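Local coordinates for protein glucanase (Klebsiella pneumoniae, PDB 5GY3) that probably hydrolyses internal beta-1,4-glucosidic linkages in cellulose, lichenin and cereal beta-glucans, as a family 8 glycoside hydrolase, at residues 43-49 against 102-108; 52-58 against 67-71; 92-97 against 109-115; 226-230 against 304-309. All coordinates share one frame. Residue numbers count along the deposited sequence, not the author numbering.

Contact 1: residues 43-49 against 102-108; sequences NDRPAFD and QWQDKRY
Two inter-helix joints face each other here. Asn43, with positive phi (55/50), is the C-prime residue of the Schellman motif ending helix 29-41, and Asp44 then N-caps helix 45-59 through OD1, 3.2 Å from Ala47 N; Asp44 OD2 is held by Lys8 and Trp4. Across from them, Gln104 (58/52) breaks the helix after Trp103, and Asp105 N-caps helix 106-123, its OD1 3.0 Å from Arg107 N. CA atoms pair Asn43 with Gln102 (7.5 Å) and Arg45 with Trp103 (7.9 Å). Trp103 (chi1 m, chi2 -57°) sends NE1 to Asn43 OD1 at 2.9 Å, while Arg45, extended (t, t, t), lays its CD over the five-membered ring of Trp103, 3.8 Å from the centroid and 16° off the normal, a CH-pi contact. Such capped, tight helix-helix turns suit the (alpha/alpha)6 barrel of family 8 hydrolases, where consecutive helices reverse direction. Beyond Trp103, Arg45 NE donates to Tyr108 OH (2.9 Å), and Arg45 NH2 forms a salt bridge with Asp105 OD2 (2.8 Å), an oxygen also 2.6 Å from Arg107 NH2. Tyr108 OH (chi1 m) donates a hydrogen bond to Asp49 OD1 at 2.5 Å. Beneath this polar layer, Phe48 (chi1 t, chi2 -85°) takes the Trp103 edge on its face (offset edge-to-face, centroids 5.4 Å, planes 62°) and turns its own edge to Tyr108 (T-shaped, 5.2 Å, 83°).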
# COMPACT_ATOMS: atom_id res chain seq x y z
N ASN A 43 -17.18 9.96 -3.27
CA ASN A 43 -18.30 9.87 -4.20
C ASN A 43 -18.08 10.78 -5.41
O ASN A 43 -18.93 11.59 -5.79
CB ASN A 43 -19.62 10.19 -3.48
CG ASN A 43 -20.84 9.75 -4.28
OD1 ASN A 43 -20.72 9.15 -5.34
ND2 ASN A 43 -22.02 10.06 -3.75
N ASP A 44 -16.89 10.65 -6.01
CA ASP A 44 -16.44 11.50 -7.11
C ASP A 44 -16.23 10.63 -8.34
O ASP A 44 -15.10 10.30 -8.72
CB ASP A 44 -15.16 12.26 -6.71
CG ASP A 44 -14.78 13.36 -7.71
OD1 ASP A 44 -15.32 13.38 -8.83
OD2 ASP A 44 -13.92 14.18 -7.37
N ARG A 45 -17.33 10.26 -9.00
CA ARG A 45 -17.22 9.36 -10.14
C ARG A 45 -16.48 9.98 -11.32
O ARG A 45 -15.72 9.27 -11.99
CB ARG A 45 -18.61 8.88 -10.57
CG ARG A 45 -18.52 7.68 -11.47
CD ARG A 45 -19.86 7.05 -11.68
NE ARG A 45 -19.73 5.86 -12.52
CZ ARG A 45 -20.77 5.15 -12.96
NH1 ARG A 45 -22.00 5.54 -12.65
NH2 ARG A 45 -20.57 4.09 -13.73
N PRO A 46 -16.68 11.27 -11.65
CA PRO A 46 -15.86 11.84 -12.74
C PRO A 46 -14.37 11.69 -12.50
O PRO A 46 -13.65 11.26 -13.42
CB PRO A 46 -16.31 13.31 -12.76
CG PRO A 46 -17.71 13.26 -12.28
CD PRO A 46 -17.71 12.22 -11.19
N ALA A 47 -13.89 12.00 -11.29
CA ALA A 47 -12.47 11.86 -10.99
C ALA A 47 -12.05 10.40 -11.05
O ALA A 47 -10.99 10.07 -11.61
CB ALA A 47 -12.15 12.44 -9.62
N PHE A 48 -12.86 9.50 -10.49
CA PHE A 48 -12.54 8.07 -10.55
C PHE A 48 -12.37 7.62 -12.00
O PHE A 48 -11.40 6.92 -12.33
CB PHE A 48 -13.62 7.24 -9.86
CG PHE A 48 -13.30 5.77 -9.83
CD1 PHE A 48 -13.63 4.96 -10.90
CD2 PHE A 48 -12.67 5.21 -8.74
CE1 PHE A 48 -13.31 3.61 -10.90
CE2 PHE A 48 -12.35 3.86 -8.73
CZ PHE A 48 -12.67 3.06 -9.82
N ASP A 49 -13.31 7.98 -12.87
CA ASP A 49 -13.23 7.52 -14.26
C ASP A 49 -12.01 8.12 -14.97
O ASP A 49 -11.39 7.45 -15.80
CB ASP A 49 -14.53 7.84 -15.00
CG ASP A 49 -15.68 6.88 -14.65
OD1 ASP A 49 -15.41 5.75 -14.20
OD2 ASP A 49 -16.86 7.25 -14.83
N GLN A 102 -20.27 1.40 -4.87
CA GLN A 102 -20.66 2.79 -4.69
C GLN A 102 -21.65 3.24 -5.77
O GLN A 102 -22.67 3.86 -5.47
CB GLN A 102 -19.42 3.68 -4.70
CG GLN A 102 -19.71 5.16 -4.63
CD GLN A 102 -20.23 5.57 -3.26
OE1 GLN A 102 -19.85 5.00 -2.24
NE2 GLN A 102 -21.11 6.56 -3.24
N TRP A 103 -21.35 2.93 -7.03
CA TRP A 103 -22.14 3.45 -8.14
C TRP A 103 -22.99 2.39 -8.83
O TRP A 103 -23.66 2.71 -9.82
CB TRP A 103 -21.21 4.13 -9.16
CG TRP A 103 -20.53 5.31 -8.54
CD1 TRP A 103 -21.14 6.39 -7.96
CD2 TRP A 103 -19.12 5.53 -8.41
NE1 TRP A 103 -20.19 7.26 -7.47
CE2 TRP A 103 -18.94 6.75 -7.74
CE3 TRP A 103 -17.98 4.81 -8.80
CZ2 TRP A 103 -17.68 7.27 -7.43
CZ3 TRP A 103 -16.72 5.33 -8.50
CH2 TRP A 103 -16.58 6.55 -7.83
N GLN A 104 -23.00 1.16 -8.32
CA GLN A 104 -23.88 0.09 -8.79
C GLN A 104 -23.69 -0.17 -10.28
O GLN A 104 -24.64 -0.18 -11.06
CB GLN A 104 -25.34 0.42 -8.45
CG GLN A 104 -25.60 0.45 -6.96
CD GLN A 104 -25.50 -0.92 -6.35
OE1 GLN A 104 -26.23 -1.83 -6.73
NE2 GLN A 104 -24.57 -1.09 -5.42
N ASP A 105 -22.44 -0.39 -10.66
CA ASP A 105 -22.07 -0.63 -12.05
C ASP A 105 -21.13 -1.83 -12.10
O ASP A 105 -19.96 -1.72 -11.70
CB ASP A 105 -21.40 0.60 -12.66
CG ASP A 105 -21.24 0.49 -14.17
OD1 ASP A 105 -21.14 -0.63 -14.70
OD2 ASP A 105 -21.21 1.56 -14.81
N LYS A 106 -21.64 -2.96 -12.60
CA LYS A 106 -20.88 -4.21 -12.63
C LYS A 106 -19.62 -4.13 -13.48
O LYS A 106 -18.72 -4.96 -13.31
CB LYS A 106 -21.75 -5.35 -13.14
CG LYS A 106 -22.10 -5.24 -14.63
CD LYS A 106 -22.93 -6.43 -15.10
CE LYS A 106 -23.47 -6.19 -16.50
NZ LYS A 106 -22.41 -5.68 -17.42
N ARG A 107 -19.53 -3.16 -14.40
CA ARG A 107 -18.33 -3.06 -15.24
C ARG A 107 -17.08 -2.81 -14.41
O ARG A 107 -16.00 -3.33 -14.73
CB ARG A 107 -18.54 -1.97 -16.30
CG ARG A 107 -19.66 -2.34 -17.30
CD ARG A 107 -20.04 -1.19 -18.24
NE ARG A 107 -20.51 -0.01 -17.53
CZ ARG A 107 -20.77 1.16 -18.10
NH1 ARG A 107 -20.61 1.32 -19.41
NH2 ARG A 107 -21.18 2.19 -17.37
N TYR A 108 -17.19 -2.06 -13.31
CA TYR A 108 -16.03 -1.87 -12.44
C TYR A 108 -15.61 -3.18 -11.79
O TYR A 108 -14.41 -3.44 -11.61
CB TYR A 108 -16.33 -0.84 -11.36
CG TYR A 108 -16.60 0.56 -11.85
CD1 TYR A 108 -15.67 1.23 -12.64
CD2 TYR A 108 -17.76 1.23 -11.50
CE1 TYR A 108 -15.90 2.53 -13.08
CE2 TYR A 108 -18.01 2.53 -11.93
CZ TYR A 108 -17.08 3.17 -12.72
OH TYR A 108 -17.31 4.47 -13.15

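Contact 2: residues 52-58 against 67-71; sequences WQWTDST and FYWRY
Residues 52-58 form regular helix within helix 45-59, with backbone bonds such as Asp56 N to Trp52 O (2.8 Å). Residues 67-71 are extended at Phe67 (-135/134) and Tyr68 (-54/132), turn at Trp69 (-83/-23), and enter strand 70-71 at Arg70 (-134/142). The closest CA pairs are Asp56 with Phe67 (7.9 Å) and Thr58 with Tyr68 (8.6 Å), a separation bridged mainly by side chains. Trp54 (chi1 t, chi2 88°) drives its six-membered edge into the face of Tyr71 (chi1 t, chi2 87°), a T-shaped stack with centroids 5.1 Å apart, planes at 89°, and Trp54 CZ2 3.6 Å from Tyr71 CG. Tyr71 CE1 also meets Thr58 CG2 at 3.6 Å. The strand pairs antiparallel with strand 27-28, so the stack places this small two-stranded sheet against helix 45-59. A water joins the polar ends, accepting from Trp54 NE1 (2.9 Å) and lying 3.1 Å from Tyr71 OH. Phe67 (chi1 m, chi2 88°) points toward the helix, and its side chain is about 10 Å from that of Asp87, the predicted nucleophile; Phe67 CZ lies 3.7 Å from Trp52 CZ3, the rings rim to rim with planes at 72°, and Phe67 CD2 lies 4.1 Å from Thr55 CG2.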
# COMPACT_ATOMS: atom_id res chain seq x y z
N TRP A 52 -8.94 6.16 -13.56
CA TRP A 52 -8.92 4.79 -14.07
C TRP A 52 -8.65 4.76 -15.57
O TRP A 52 -7.86 3.93 -16.05
CB TRP A 52 -10.24 4.10 -13.72
CG TRP A 52 -10.45 2.76 -14.38
CD1 TRP A 52 -11.57 2.34 -15.04
CD2 TRP A 52 -9.51 1.67 -14.43
NE1 TRP A 52 -11.38 1.05 -15.51
CE2 TRP A 52 -10.13 0.63 -15.15
CE3 TRP A 52 -8.21 1.48 -13.95
CZ2 TRP A 52 -9.49 -0.59 -15.39
CZ3 TRP A 52 -7.58 0.27 -14.19
CH2 TRP A 52 -8.22 -0.75 -14.91
N GLN A 53 -9.27 5.67 -16.32
CA GLN A 53 -9.04 5.73 -17.76
C GLN A 53 -7.57 5.98 -18.08
O GLN A 53 -7.02 5.35 -18.98
CB GLN A 53 -9.92 6.82 -18.38
CG GLN A 53 -9.55 7.21 -19.82
CD GLN A 53 -10.37 8.41 -20.32
OE1 GLN A 53 -10.82 9.24 -19.52
NE2 GLN A 53 -10.57 8.49 -21.63
N TRP A 54 -6.92 6.89 -17.36
CA TRP A 54 -5.50 7.11 -17.63
C TRP A 54 -4.68 5.89 -17.24
O TRP A 54 -3.80 5.46 -18.00
CB TRP A 54 -4.99 8.36 -16.90
CG TRP A 54 -3.54 8.58 -17.21
CD1 TRP A 54 -3.02 9.28 -18.27
CD2 TRP A 54 -2.42 8.04 -16.49
NE1 TRP A 54 -1.64 9.22 -18.23
CE2 TRP A 54 -1.25 8.47 -17.16
CE3 TRP A 54 -2.29 7.25 -15.35
CZ2 TRP A 54 0.03 8.13 -16.71
CZ3 TRP A 54 -1.02 6.91 -14.90
CH2 TRP A 54 0.12 7.36 -15.59
N THR A 55 -4.96 5.31 -16.08
CA THR A 55 -4.22 4.14 -15.62
C THR A 55 -4.32 3.00 -16.62
O THR A 55 -3.32 2.39 -17.00
CB THR A 55 -4.76 3.70 -14.26
OG1 THR A 55 -4.72 4.80 -13.36
CG2 THR A 55 -3.95 2.52 -13.71
N ASP A 56 -5.55 2.68 -17.04
CA ASP A 56 -5.75 1.55 -17.93
C ASP A 56 -5.12 1.82 -19.30
O ASP A 56 -4.35 0.99 -19.80
CB ASP A 56 -7.25 1.26 -18.05
CG ASP A 56 -7.54 -0.01 -18.83
OD1 ASP A 56 -6.73 -0.95 -18.76
OD2 ASP A 56 -8.59 -0.06 -19.50
N SER A 57 -5.40 2.98 -19.89
CA SER A 57 -4.89 3.23 -21.23
C SER A 57 -3.37 3.39 -21.25
O SER A 57 -2.72 3.01 -22.23
CB SER A 57 -5.56 4.46 -21.84
OG SER A 57 -5.30 5.61 -21.07
N THR A 58 -2.77 3.93 -20.18
CA THR A 58 -1.34 4.22 -20.21
C THR A 58 -0.49 3.09 -19.65
O THR A 58 0.57 2.77 -20.21
CB THR A 58 -1.04 5.50 -19.42
OG1 THR A 58 -1.94 6.53 -19.83
CG2 THR A 58 0.42 5.95 -19.65
N PHE A 67 -0.03 -3.87 -14.35
CA PHE A 67 0.25 -2.51 -14.77
C PHE A 67 1.73 -2.19 -14.59
O PHE A 67 2.30 -2.47 -13.53
CB PHE A 67 -0.60 -1.50 -13.97
CG PHE A 67 -2.07 -1.75 -14.08
CD1 PHE A 67 -2.71 -2.61 -13.20
CD2 PHE A 67 -2.82 -1.15 -15.08
CE1 PHE A 67 -4.08 -2.86 -13.32
CE2 PHE A 67 -4.19 -1.38 -15.19
CZ PHE A 67 -4.81 -2.24 -14.32
N TYR A 68 2.34 -1.59 -15.61
CA TYR A 68 3.65 -0.96 -15.42
C TYR A 68 3.57 0.02 -14.26
O TYR A 68 2.63 0.83 -14.18
CB TYR A 68 4.07 -0.23 -16.70
CG TYR A 68 4.01 -1.10 -17.94
CD1 TYR A 68 4.64 -2.33 -17.98
CD2 TYR A 68 3.32 -0.68 -19.06
CE1 TYR A 68 4.59 -3.13 -19.11
CE2 TYR A 68 3.26 -1.47 -20.20
CZ TYR A 68 3.90 -2.69 -20.21
OH TYR A 68 3.84 -3.49 -21.34
N TRP A 69 4.53 -0.04 -13.34
CA TRP A 69 4.31 0.60 -12.05
C TRP A 69 4.60 2.09 -12.04
O TRP A 69 4.05 2.79 -11.20
CB TRP A 69 5.14 -0.08 -10.95
CG TRP A 69 6.60 0.31 -10.94
CD1 TRP A 69 7.58 -0.16 -11.78
CD2 TRP A 69 7.25 1.23 -10.04
NE1 TRP A 69 8.79 0.41 -11.45
CE2 TRP A 69 8.61 1.27 -10.40
CE3 TRP A 69 6.80 2.02 -8.98
CZ2 TRP A 69 9.53 2.07 -9.72
CZ3 TRP A 69 7.71 2.82 -8.31
CH2 TRP A 69 9.07 2.84 -8.68
N ARG A 70 5.43 2.60 -12.95
CA ARG A 70 5.91 3.97 -12.86
C ARG A 70 5.82 4.68 -14.20
O ARG A 70 6.10 4.09 -15.25
CB ARG A 70 7.36 3.99 -12.35
CG ARG A 70 7.92 5.36 -12.02
CD ARG A 70 9.28 5.18 -11.34
NE ARG A 70 10.01 6.43 -11.15
CZ ARG A 70 10.77 6.99 -12.09
NH1 ARG A 70 10.87 6.42 -13.29
NH2 ARG A 70 11.43 8.11 -11.84
N TYR A 71 5.45 5.96 -14.16
CA TYR A 71 5.34 6.80 -15.35
C TYR A 71 6.13 8.08 -15.11
O TYR A 71 5.79 8.86 -14.22
CB TYR A 71 3.86 7.12 -15.64
CG TYR A 71 3.64 7.97 -16.88
CD1 TYR A 71 3.51 7.38 -18.13
CD2 TYR A 71 3.54 9.35 -16.79
CE1 TYR A 71 3.30 8.15 -19.26
CE2 TYR A 71 3.32 10.13 -17.92
CZ TYR A 71 3.20 9.52 -19.14
OH TYR A 71 2.98 10.28 -20.27
O HOH W 1 -0.05 10.67 -20.12

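Contact 3: residues 92-97 against 109-115; sequences IAWALL and AIASDAI
This is a buried, close-packed pairing of two helices that follow each other in the chain, 86-103 and 106-123. Both segments are helical throughout; their axes approach to 7.9 Å and run nearly antiparallel, 153° apart with a signed crossing angle of -153°. Small residues permit this proximity: CA atoms are only 4.5 Å apart for Ala93 and Ser112 and 5.0 Å for Leu97 and Ala109. At the centre Ser112 (chi1 t) donates OG to the backbone Ala93 O at 2.8 Å, an oxygen that also accepts from Leu97 N (3.1 Å) within its own helix. Around that polar point the packing is aliphatic. Ala93 CB rests 3.6 Å from Ile115 CG2, Leu96 (m, t) brings CD1 to 3.8 Å from Ile115 CD1 and 4.0 Å from Ala111 CB, and Leu97 (t, p) places CD1 3.8 Å from Ser112 OG. Ile115 (m, t) also reaches Ile92, CD1 to CG2 4.1 Å. The far side of helix 86-103 is occupied too, Trp94 lying against helix 155-164. Ile92 is about 9 Å from the predicted nucleophile Asp87, side chain to side chain. Such an antiparallel helical hairpin is the repeating unit of the (alpha/alpha)6 barrel of family 8 glycoside hydrolases.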
# COMPACT_ATOMS: atom_id res chain seq x y z
N ILE A 92 -5.53 -0.67 -7.17
CA ILE A 92 -6.39 -0.39 -8.32
C ILE A 92 -7.55 -1.37 -8.37
O ILE A 92 -8.71 -0.97 -8.54
CB ILE A 92 -5.55 -0.44 -9.62
CG1 ILE A 92 -4.57 0.75 -9.68
CG2 ILE A 92 -6.47 -0.47 -10.85
CD1 ILE A 92 -3.39 0.57 -10.68
N ALA A 93 -7.27 -2.67 -8.22
CA ALA A 93 -8.34 -3.66 -8.27
C ALA A 93 -9.31 -3.48 -7.12
O ALA A 93 -10.52 -3.70 -7.27
CB ALA A 93 -7.76 -5.08 -8.26
N TRP A 94 -8.80 -3.11 -5.95
CA TRP A 94 -9.64 -2.88 -4.78
C TRP A 94 -10.53 -1.66 -4.98
O TRP A 94 -11.73 -1.71 -4.69
CB TRP A 94 -8.74 -2.71 -3.55
CG TRP A 94 -9.45 -2.65 -2.25
CD1 TRP A 94 -10.68 -3.17 -1.94
CD2 TRP A 94 -8.94 -2.07 -1.05
NE1 TRP A 94 -10.97 -2.93 -0.62
CE2 TRP A 94 -9.92 -2.26 -0.05
CE3 TRP A 94 -7.76 -1.40 -0.72
CZ2 TRP A 94 -9.75 -1.80 1.25
CZ3 TRP A 94 -7.58 -0.96 0.58
CH2 TRP A 94 -8.57 -1.17 1.55
N ALA A 95 -9.96 -0.57 -5.51
CA ALA A 95 -10.76 0.61 -5.79
C ALA A 95 -11.88 0.31 -6.78
O ALA A 95 -13.01 0.80 -6.62
CB ALA A 95 -9.85 1.73 -6.32
N LEU A 96 -11.59 -0.51 -7.80
CA LEU A 96 -12.62 -0.88 -8.78
C LEU A 96 -13.74 -1.68 -8.14
O LEU A 96 -14.92 -1.46 -8.43
CB LEU A 96 -11.99 -1.68 -9.92
CG LEU A 96 -11.21 -0.79 -10.90
CD1 LEU A 96 -10.19 -1.58 -11.72
CD2 LEU A 96 -12.19 -0.03 -11.81
N LEU A 97 -13.39 -2.63 -7.26
CA LEU A 97 -14.42 -3.37 -6.53
C LEU A 97 -15.30 -2.42 -5.73
O LEU A 97 -16.54 -2.52 -5.75
CB LEU A 97 -13.74 -4.40 -5.63
CG LEU A 97 -14.50 -5.67 -5.31
CD1 LEU A 97 -14.95 -6.30 -6.62
CD2 LEU A 97 -13.57 -6.60 -4.54
N ALA A 109 -16.58 -4.01 -11.40
CA ALA A 109 -16.25 -5.28 -10.77
C ALA A 109 -15.68 -6.27 -11.77
O ALA A 109 -14.80 -7.07 -11.43
CB ALA A 109 -17.49 -5.86 -10.09
N ILE A 110 -16.16 -6.24 -13.02
CA ILE A 110 -15.59 -7.10 -14.05
C ILE A 110 -14.14 -6.73 -14.31
O ILE A 110 -13.29 -7.61 -14.50
CB ILE A 110 -16.45 -7.05 -15.33
CG1 ILE A 110 -17.76 -7.80 -15.08
CG2 ILE A 110 -15.68 -7.63 -16.53
CD1 ILE A 110 -18.83 -7.57 -16.14
N ALA A 111 -13.82 -5.43 -14.27
CA ALA A 111 -12.43 -5.01 -14.40
C ALA A 111 -11.59 -5.48 -13.22
O ALA A 111 -10.47 -5.98 -13.40
CB ALA A 111 -12.35 -3.48 -14.53
N SER A 112 -12.13 -5.34 -12.01
CA SER A 112 -11.42 -5.81 -10.82
C SER A 112 -11.10 -7.29 -10.92
O SER A 112 -9.97 -7.71 -10.63
CB SER A 112 -12.27 -5.53 -9.57
OG SER A 112 -11.62 -6.00 -8.40
N ASP A 113 -12.08 -8.10 -11.34
CA ASP A 113 -11.91 -9.55 -11.38
C ASP A 113 -10.73 -9.96 -12.26
O ASP A 113 -10.04 -10.94 -11.95
CB ASP A 113 -13.18 -10.22 -11.91
CG ASP A 113 -14.37 -10.06 -10.98
OD1 ASP A 113 -14.16 -9.84 -9.78
OD2 ASP A 113 -15.52 -10.19 -11.47
N ALA A 114 -10.52 -9.27 -13.38
CA ALA A 114 -9.40 -9.60 -14.26
C ALA A 114 -8.07 -9.36 -13.56
O ALA A 114 -7.15 -10.18 -13.67
CB ALA A 114 -9.49 -8.80 -15.56
N ILE A 115 -7.97 -8.24 -12.83
CA ILE A 115 -6.73 -7.89 -12.14
C ILE A 115 -6.47 -8.84 -10.98
O ILE A 115 -5.33 -9.29 -10.79
CB ILE A 115 -6.78 -6.42 -11.67
CG1 ILE A 115 -6.99 -5.50 -12.87
CG2 ILE A 115 -5.51 -6.06 -10.87
CD1 ILE A 115 -7.48 -4.10 -12.51

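Contact 4: residues 226-230 against 304-309; sequences SWADP and LAKQDQ
Helix 220-228 and helix 293-307 meet here near their C-terminal ends, with Trp227 and Ala305 closest, CA to CA 4.7 Å; the contact is packing between helix ends in the (alpha/alpha)6 barrel. Helical geometry stops at Asp229 (-164/97) on one side; on the other, Asp308 N still bonds Leu304 O (2.9 Å) and Gln309 N bonds Lys306 O (3.1 Å). Trp227 (chi1 t, chi2 -30°) supplies a donor and an acceptor. Its indole NE1 donates to Asp308 OD2 at 2.8 Å with an angle of 160°, and that carboxylate oxygen is also in a salt bridge with Arg98, so it serves two partners. The backbone Trp227 O accepts from Gln309 NE2 at 2.9 Å (158°). Gln309 (m, m) folds back so that the same NE2 donates to Ala305 O at 3.0 Å (168°); one amide nitrogen thus bridges a backbone carbonyl from each helix. Gln309 OE1 lies 3.3 Å from Pro230 CD. Between these polar ties the indole lies flat on helix 293-307: Ala305 CA sits 3.7 Å above the five-membered ring centroid of Trp227, 2° off its normal, a CH-pi contact, with Ala305 CB 3.7 Å from Trp227 CD2 and Leu304 CG 3.7 Å from Trp227 CZ2. Around the pair, helix 268-278 packs through Leu276 on Ser226 and Ala305, helix 155-164 lends Pro156 to Trp227, and Trp94 of helix 86-103 meets the indole ring.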
# COMPACT_ATOMS: atom_id res chain seq x y z
N SER A 226 -4.80 -2.07 10.93
CA SER A 226 -5.91 -1.42 11.61
C SER A 226 -7.12 -1.29 10.68
O SER A 226 -8.26 -1.35 11.15
CB SER A 226 -5.47 -0.06 12.13
OG SER A 226 -6.54 0.52 12.84
N TRP A 227 -6.88 -1.10 9.38
CA TRP A 227 -7.98 -1.03 8.42
C TRP A 227 -8.77 -2.33 8.40
O TRP A 227 -10.01 -2.33 8.40
CB TRP A 227 -7.39 -0.72 7.04
CG TRP A 227 -8.29 -0.12 6.02
CD1 TRP A 227 -9.65 -0.30 5.89
CD2 TRP A 227 -7.90 0.76 4.96
NE1 TRP A 227 -10.11 0.43 4.81
CE2 TRP A 227 -9.06 1.09 4.23
CE3 TRP A 227 -6.67 1.31 4.57
CZ2 TRP A 227 -9.03 1.94 3.13
CZ3 TRP A 227 -6.65 2.16 3.47
CH2 TRP A 227 -7.81 2.46 2.77
N ALA A 228 -8.06 -3.46 8.40
CA ALA A 228 -8.72 -4.76 8.36
C ALA A 228 -9.26 -5.17 9.73
O ALA A 228 -10.36 -5.72 9.82
CB ALA A 228 -7.76 -5.81 7.83
N ASP A 229 -8.50 -4.92 10.81
CA ASP A 229 -8.89 -5.40 12.14
C ASP A 229 -8.10 -4.67 13.23
O ASP A 229 -6.97 -5.07 13.56
CB ASP A 229 -8.69 -6.92 12.27
CG ASP A 229 -9.06 -7.45 13.66
OD1 ASP A 229 -9.69 -6.72 14.46
OD2 ASP A 229 -8.75 -8.63 13.96
N PRO A 230 -8.68 -3.62 13.82
CA PRO A 230 -7.97 -2.89 14.88
C PRO A 230 -7.68 -3.72 16.10
O PRO A 230 -6.86 -3.29 16.93
CB PRO A 230 -8.93 -1.73 15.21
CG PRO A 230 -9.80 -1.61 14.03
CD PRO A 230 -9.96 -2.99 13.48
N LEU A 304 -10.08 7.24 5.84
CA LEU A 304 -10.87 6.18 5.22
C LEU A 304 -10.82 4.89 6.02
O LEU A 304 -11.84 4.21 6.19
CB LEU A 304 -10.36 5.93 3.80
CG LEU A 304 -11.15 4.93 2.97
CD1 LEU A 304 -12.64 5.29 2.99
CD2 LEU A 304 -10.62 4.94 1.57
N ALA A 305 -9.63 4.52 6.51
CA ALA A 305 -9.52 3.33 7.35
C ALA A 305 -10.41 3.44 8.58
O ALA A 305 -11.08 2.48 8.96
CB ALA A 305 -8.06 3.12 7.75
N LYS A 306 -10.44 4.62 9.20
CA LYS A 306 -11.33 4.83 10.34
C LYS A 306 -12.79 4.69 9.91
O LYS A 306 -13.57 4.02 10.59
CB LYS A 306 -11.08 6.20 10.97
CG LYS A 306 -9.72 6.30 11.64
CD LYS A 306 -9.31 7.75 11.89
CE LYS A 306 -10.08 8.35 13.04
NZ LYS A 306 -10.01 9.83 13.02
N GLN A 307 -13.16 5.31 8.79
CA GLN A 307 -14.55 5.25 8.34
C GLN A 307 -14.98 3.82 8.07
O GLN A 307 -16.12 3.44 8.36
CB GLN A 307 -14.75 6.10 7.08
CG GLN A 307 -14.46 7.59 7.26
CD GLN A 307 -14.66 8.08 8.68
OE1 GLN A 307 -13.70 8.49 9.35
NE2 GLN A 307 -15.91 8.07 9.15
N ASP A 308 -14.08 3.01 7.50
CA ASP A 308 -14.46 1.64 7.16
C ASP A 308 -14.66 0.75 8.39
O ASP A 308 -15.03 -0.42 8.23
CB ASP A 308 -13.42 1.02 6.22
CG ASP A 308 -13.59 1.48 4.78
OD1 ASP A 308 -14.61 2.14 4.46
OD2 ASP A 308 -12.71 1.17 3.95
N GLN A 309 -14.41 1.26 9.60
CA GLN A 309 -14.71 0.47 10.80
C GLN A 309 -16.19 0.45 11.13
O GLN A 309 -16.59 -0.27 12.05
CB GLN A 309 -13.92 1.02 11.98
CG GLN A 309 -12.44 1.00 11.72
CD GLN A 309 -11.99 -0.33 11.16
OE1 GLN A 309 -12.23 -1.38 11.76
NE2 GLN A 309 -11.37 -0.30 9.99

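From the N terminus, contact 1 opens at 43-49 and closes at 102-108, bringing the start of helix 45-59 to the turn between helices 86-103 and 106-123. Within that span contact 2 closes a short loop, tying the same helix to strand 70-71. Contact 3 opens before contact 1 has closed and closes at 109-115, just past it, pairing helices 86-103 and 106-123, so the two cross; they touch where Phe48 and Tyr108 meet Leu96. Contact 2 joins this group through Trp52 and Phe67, against Ile92, Leu96 and Ile115. Contact 4 closes last, in series, linking 226-230 to the C-terminal 304-309; Trp94 against Trp227 carries contact 3 across to it, while contact 2 lies opposite about the chain's centre.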